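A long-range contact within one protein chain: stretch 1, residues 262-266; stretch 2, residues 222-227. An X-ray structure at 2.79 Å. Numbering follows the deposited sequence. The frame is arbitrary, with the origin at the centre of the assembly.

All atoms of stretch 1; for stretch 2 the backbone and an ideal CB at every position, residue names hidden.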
ATOM      1  N   PRO A 262       4.328 -16.429   6.814  1.00 39.88           N
ATOM      2  CA  PRO A 262       5.340 -17.310   6.239  1.00 38.29           C
ATOM      3  C   PRO A 262       4.917 -18.776   6.158  1.00 33.91           C
ATOM      4  O   PRO A 262       4.167 -19.238   7.001  1.00 37.35           O
ATOM      5  CB  PRO A 262       6.510 -17.157   7.215  1.00 27.32           C
ATOM      6  CG  PRO A 262       5.862 -16.894   8.556  1.00 27.37           C
ATOM      7  CD  PRO A 262       4.489 -16.300   8.274  1.00 43.57           C
ATOM      8  N   GLN A 263       5.390 -19.474   5.130  1.00 40.43           N
ATOM      9  CA  GLN A 263       5.352 -20.929   5.089  1.00 33.37           C
ATOM     10  C   GLN A 263       6.551 -21.484   5.851  1.00 33.32           C
ATOM     11  O   GLN A 263       7.696 -21.151   5.532  1.00 35.18           O
ATOM     12  CB  GLN A 263       5.380 -21.414   3.644  1.00 26.47           C
ATOM     13  CG  GLN A 263       5.645 -22.912   3.531  1.00 24.63           C
ATOM     14  CD  GLN A 263       4.572 -23.736   4.227  1.00 34.90           C
ATOM     15  OE1 GLN A 263       3.375 -23.638   3.895  1.00 29.34           O
ATOM     16  NE2 GLN A 263       4.985 -24.537   5.216  1.00 31.68           N
ATOM     17  N   LYS A 264       6.306 -22.329   6.853  1.00 38.01           N
ATOM     18  CA  LYS A 264       7.416 -22.903   7.609  1.00 44.13           C
ATOM     19  C   LYS A 264       8.182 -23.921   6.756  1.00 41.95           C
ATOM     20  O   LYS A 264       7.597 -24.707   6.004  1.00 36.09           O
ATOM     21  CB  LYS A 264       6.921 -23.558   8.905  1.00 54.60           C
ATOM     22  CG  LYS A 264       6.047 -24.821   8.717  1.00 87.94           C
ATOM     23  CD  LYS A 264       6.868 -26.140   8.643  1.00101.07           C
ATOM     24  CE  LYS A 264       6.350 -27.076   7.534  1.00 96.07           C
ATOM     25  NZ  LYS A 264       7.339 -28.081   7.040  1.00 83.39           N
ATOM     26  N   LEU A 265       9.501 -23.897   6.877  1.00 31.20           N
ATOM     27  CA  LEU A 265      10.358 -24.879   6.249  1.00 36.37           C
ATOM     28  C   LEU A 265      11.360 -25.379   7.278  1.00 44.28           C
ATOM     29  O   LEU A 265      11.728 -24.664   8.217  1.00 49.46           O
ATOM     30  CB  LEU A 265      11.089 -24.287   5.038  1.00 39.75           C
ATOM     31  CG  LEU A 265      10.190 -23.718   3.944  1.00 38.64           C
ATOM     32  CD1 LEU A 265      11.017 -23.098   2.851  1.00 42.59           C
ATOM     33  CD2 LEU A 265       9.331 -24.830   3.378  1.00 37.84           C
ATOM     34  N   SER A 266      11.805 -26.614   7.093  1.00 46.73           N
ATOM     35  CA  SER A 266      12.910 -27.107   7.897  1.00 40.88           C
ATOM     36  C   SER A 266      14.179 -26.336   7.565  1.00 30.44           C
ATOM     37  O   SER A 266      14.321 -25.735   6.490  1.00 39.32           O
ATOM     38  CB  SER A 266      13.119 -28.605   7.657  1.00 38.15           C
ATOM     39  OG  SER A 266      13.098 -28.891   6.277  1.00 46.19           O
ATOM     40  N   UNK A 222       4.641 -33.625  -3.888  1.00 43.85           N
ATOM     41  CA  UNK A 222       4.818 -32.243  -3.465  1.00 52.27           C
ATOM     42  C   UNK A 222       3.953 -31.976  -2.243  1.00 49.13           C
ATOM     43  O   UNK A 222       2.779 -32.356  -2.206  1.00 49.57           O
ATOM     44  CB  UNK A 222       4.472 -31.274  -4.597  1.00 52.27           C
ATOM     45  N   UNK A 223       4.550 -31.355  -1.235  1.00 49.27           N
ATOM     46  CA  UNK A 223       3.838 -30.850  -0.061  1.00 45.97           C
ATOM     47  C   UNK A 223       3.338 -29.438  -0.367  1.00 43.58           C
ATOM     48  O   UNK A 223       2.132 -29.204  -0.480  1.00 44.63           O
ATOM     49  CB  UNK A 223       4.736 -30.857   1.177  1.00 45.97           C
ATOM     50  N   UNK A 224       4.265 -28.494  -0.518  1.00 39.94           N
ATOM     51  CA  UNK A 224       3.952 -27.084  -0.731  1.00 48.43           C
ATOM     52  C   UNK A 224       4.500 -26.568  -2.050  1.00 34.06           C
ATOM     53  O   UNK A 224       5.634 -26.869  -2.427  1.00 48.10           O
ATOM     54  CB  UNK A 224       4.505 -26.242   0.421  1.00 48.43           C
ATOM     55  N   UNK A 225       3.699 -25.758  -2.723  1.00 31.96           N
ATOM     56  CA  UNK A 225       4.233 -24.749  -3.612  1.00 26.35           C
ATOM     57  C   UNK A 225       4.640 -23.534  -2.782  1.00 30.82           C
ATOM     58  O   UNK A 225       3.951 -23.140  -1.836  1.00 40.70           O
ATOM     59  CB  UNK A 225       3.214 -24.369  -4.688  1.00 26.35           C
ATOM     60  N   UNK A 226       5.780 -22.953  -3.128  1.00 35.20           N
ATOM     61  CA  UNK A 226       6.351 -21.853  -2.362  1.00 44.59           C
ATOM     62  C   UNK A 226       6.910 -20.811  -3.320  1.00 42.12           C
ATOM     63  O   UNK A 226       7.581 -21.142  -4.303  1.00 34.85           O
ATOM     64  CB  UNK A 226       7.439 -22.354  -1.409  1.00 44.59           C
ATOM     65  N   UNK A 227       6.620 -19.547  -3.036  1.00 43.73           N
ATOM     66  CA  UNK A 227       7.229 -18.438  -3.751  1.00 44.77           C
ATOM     67  C   UNK A 227       8.312 -17.791  -2.883  1.00 38.10           C
ATOM     68  O   UNK A 227       8.035 -17.332  -1.772  1.00 44.96           O
ATOM     69  CB  UNK A 227       6.170 -17.409  -4.152  1.00 44.77           C
TER

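At position 222 the ideal CB has no atom of stretch 1 within 5.5 Å, and the extended backbone (phi/psi -134/133) sets little restriction, so stretch 1 leaves the choice wide open. The residue is Ile222, which makes no contact across the stretches.

Position 223 also has an empty surrounding at its ideal CB, yet its CA-to-CB bond points toward stretch 1, where the ammonium group of Lys264 lies at the end of a long side chain. A long side chain could approach it, and an acidic or polar one would suit the charge; a short one would fall short of Lys264 NZ. The residue is Glu223. Its OE1 lies 4.2 Å from Lys264 NZ, so the opposite charges are near each other but beyond salt-bridge distance, while OE2 is hydrogen-bonded elsewhere in the structure.

Position 224 has the ideal CB closest to stretch 1. The backbone is that of a strand (-120/139), CA-to-CB points toward the other stretch, and the ideal CB is 4.5 Å from Gln263 OE1. Beyond it lie the amide of Gln263, the aliphatic part of Lys264 and the CD2 methyl of Leu265. A large apolar or aromatic side chain would cover these groups well. The residue is Phe224, whose 69 Å² of covered surface is the largest of any residue in this contact. Gln263 NE2 sits over one face of its ring, 3.4 Å from Phe224 CZ. That amide nitrogen is already engaged within stretch 1, donating a nearly linear hydrogen bond to Lys264 O (2.7 Å between NE2 and O), which helps hold the amide in place over the ring. Lys264 CE approaches Phe224 CZ obliquely at 3.7 Å, and Leu265 CD2 adds an apolar contact with Phe224 CD2 at 4.2 Å.

At position 225 the strand alternation turns CB from stretch 1, which offers nothing within 5.5 Å. Many side chains would serve; Leu225 occupies it without touching stretch 1.

Position 226 points toward stretch 1 again, its ideal CB 5.3 Å from Gln263 CG. The extended backbone (-139/135) favors beta-branched residues, and a small or medium apolar side chain could meet the aliphatic part of Gln263. The residue is Val226, with chi1 in the t well; its CG2 packs 3.8 Å from Gln263 CG.

Position 227 has no part of stretch 1 near its CB and is unconstrained by it. Thr227 is found there, its OG1 hydrogen-bonded elsewhere in the structure.

Stretch 2, residues 222-227: IEFLVT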
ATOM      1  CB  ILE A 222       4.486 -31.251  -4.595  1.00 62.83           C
ATOM      2  CG1 ILE A 222       5.395 -31.508  -5.787  1.00 72.20           C
ATOM      3  CG2 ILE A 222       4.678 -29.809  -4.131  1.00 65.02           C
ATOM      4  CD1 ILE A 222       4.947 -30.818  -7.027  1.00 69.75           C
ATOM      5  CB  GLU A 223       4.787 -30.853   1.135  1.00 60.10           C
ATOM      6  CG  GLU A 223       4.309 -31.395   2.447  1.00 67.29           C
ATOM      7  CD  GLU A 223       5.455 -31.431   3.454  1.00 84.04           C
ATOM      8  OE1 GLU A 223       5.393 -30.742   4.491  1.00 91.47           O
ATOM      9  OE2 GLU A 223       6.443 -32.140   3.192  1.00 91.77           O
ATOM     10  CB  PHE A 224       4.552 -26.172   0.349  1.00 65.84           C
ATOM     11  CG  PHE A 224       4.610 -26.774   1.702  1.00 68.08           C
ATOM     12  CD1 PHE A 224       3.452 -27.138   2.364  1.00 67.33           C
ATOM     13  CD2 PHE A 224       5.825 -26.928   2.343  1.00 71.83           C
ATOM     14  CE1 PHE A 224       3.506 -27.669   3.631  1.00 69.95           C
ATOM     15  CE2 PHE A 224       5.886 -27.471   3.613  1.00 77.37           C
ATOM     16  CZ  PHE A 224       4.724 -27.840   4.256  1.00 76.32           C
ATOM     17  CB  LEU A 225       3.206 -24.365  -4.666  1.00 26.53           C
ATOM     18  CG  LEU A 225       2.692 -25.601  -5.402  1.00 29.39           C
ATOM     19  CD1 LEU A 225       1.664 -25.225  -6.466  1.00 26.61           C
ATOM     20  CD2 LEU A 225       3.823 -26.444  -5.988  1.00 34.30           C
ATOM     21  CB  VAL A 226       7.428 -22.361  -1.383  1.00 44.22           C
ATOM     22  CG1 VAL A 226       8.419 -21.269  -1.052  1.00 55.39           C
ATOM     23  CG2 VAL A 226       6.757 -22.861  -0.109  1.00 47.01           C
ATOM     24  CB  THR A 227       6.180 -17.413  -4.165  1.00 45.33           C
ATOM     25  OG1 THR A 227       5.181 -18.054  -4.970  1.00 50.65           O
ATOM     26  CG2 THR A 227       6.840 -16.282  -4.964  1.00 33.69           C
TER
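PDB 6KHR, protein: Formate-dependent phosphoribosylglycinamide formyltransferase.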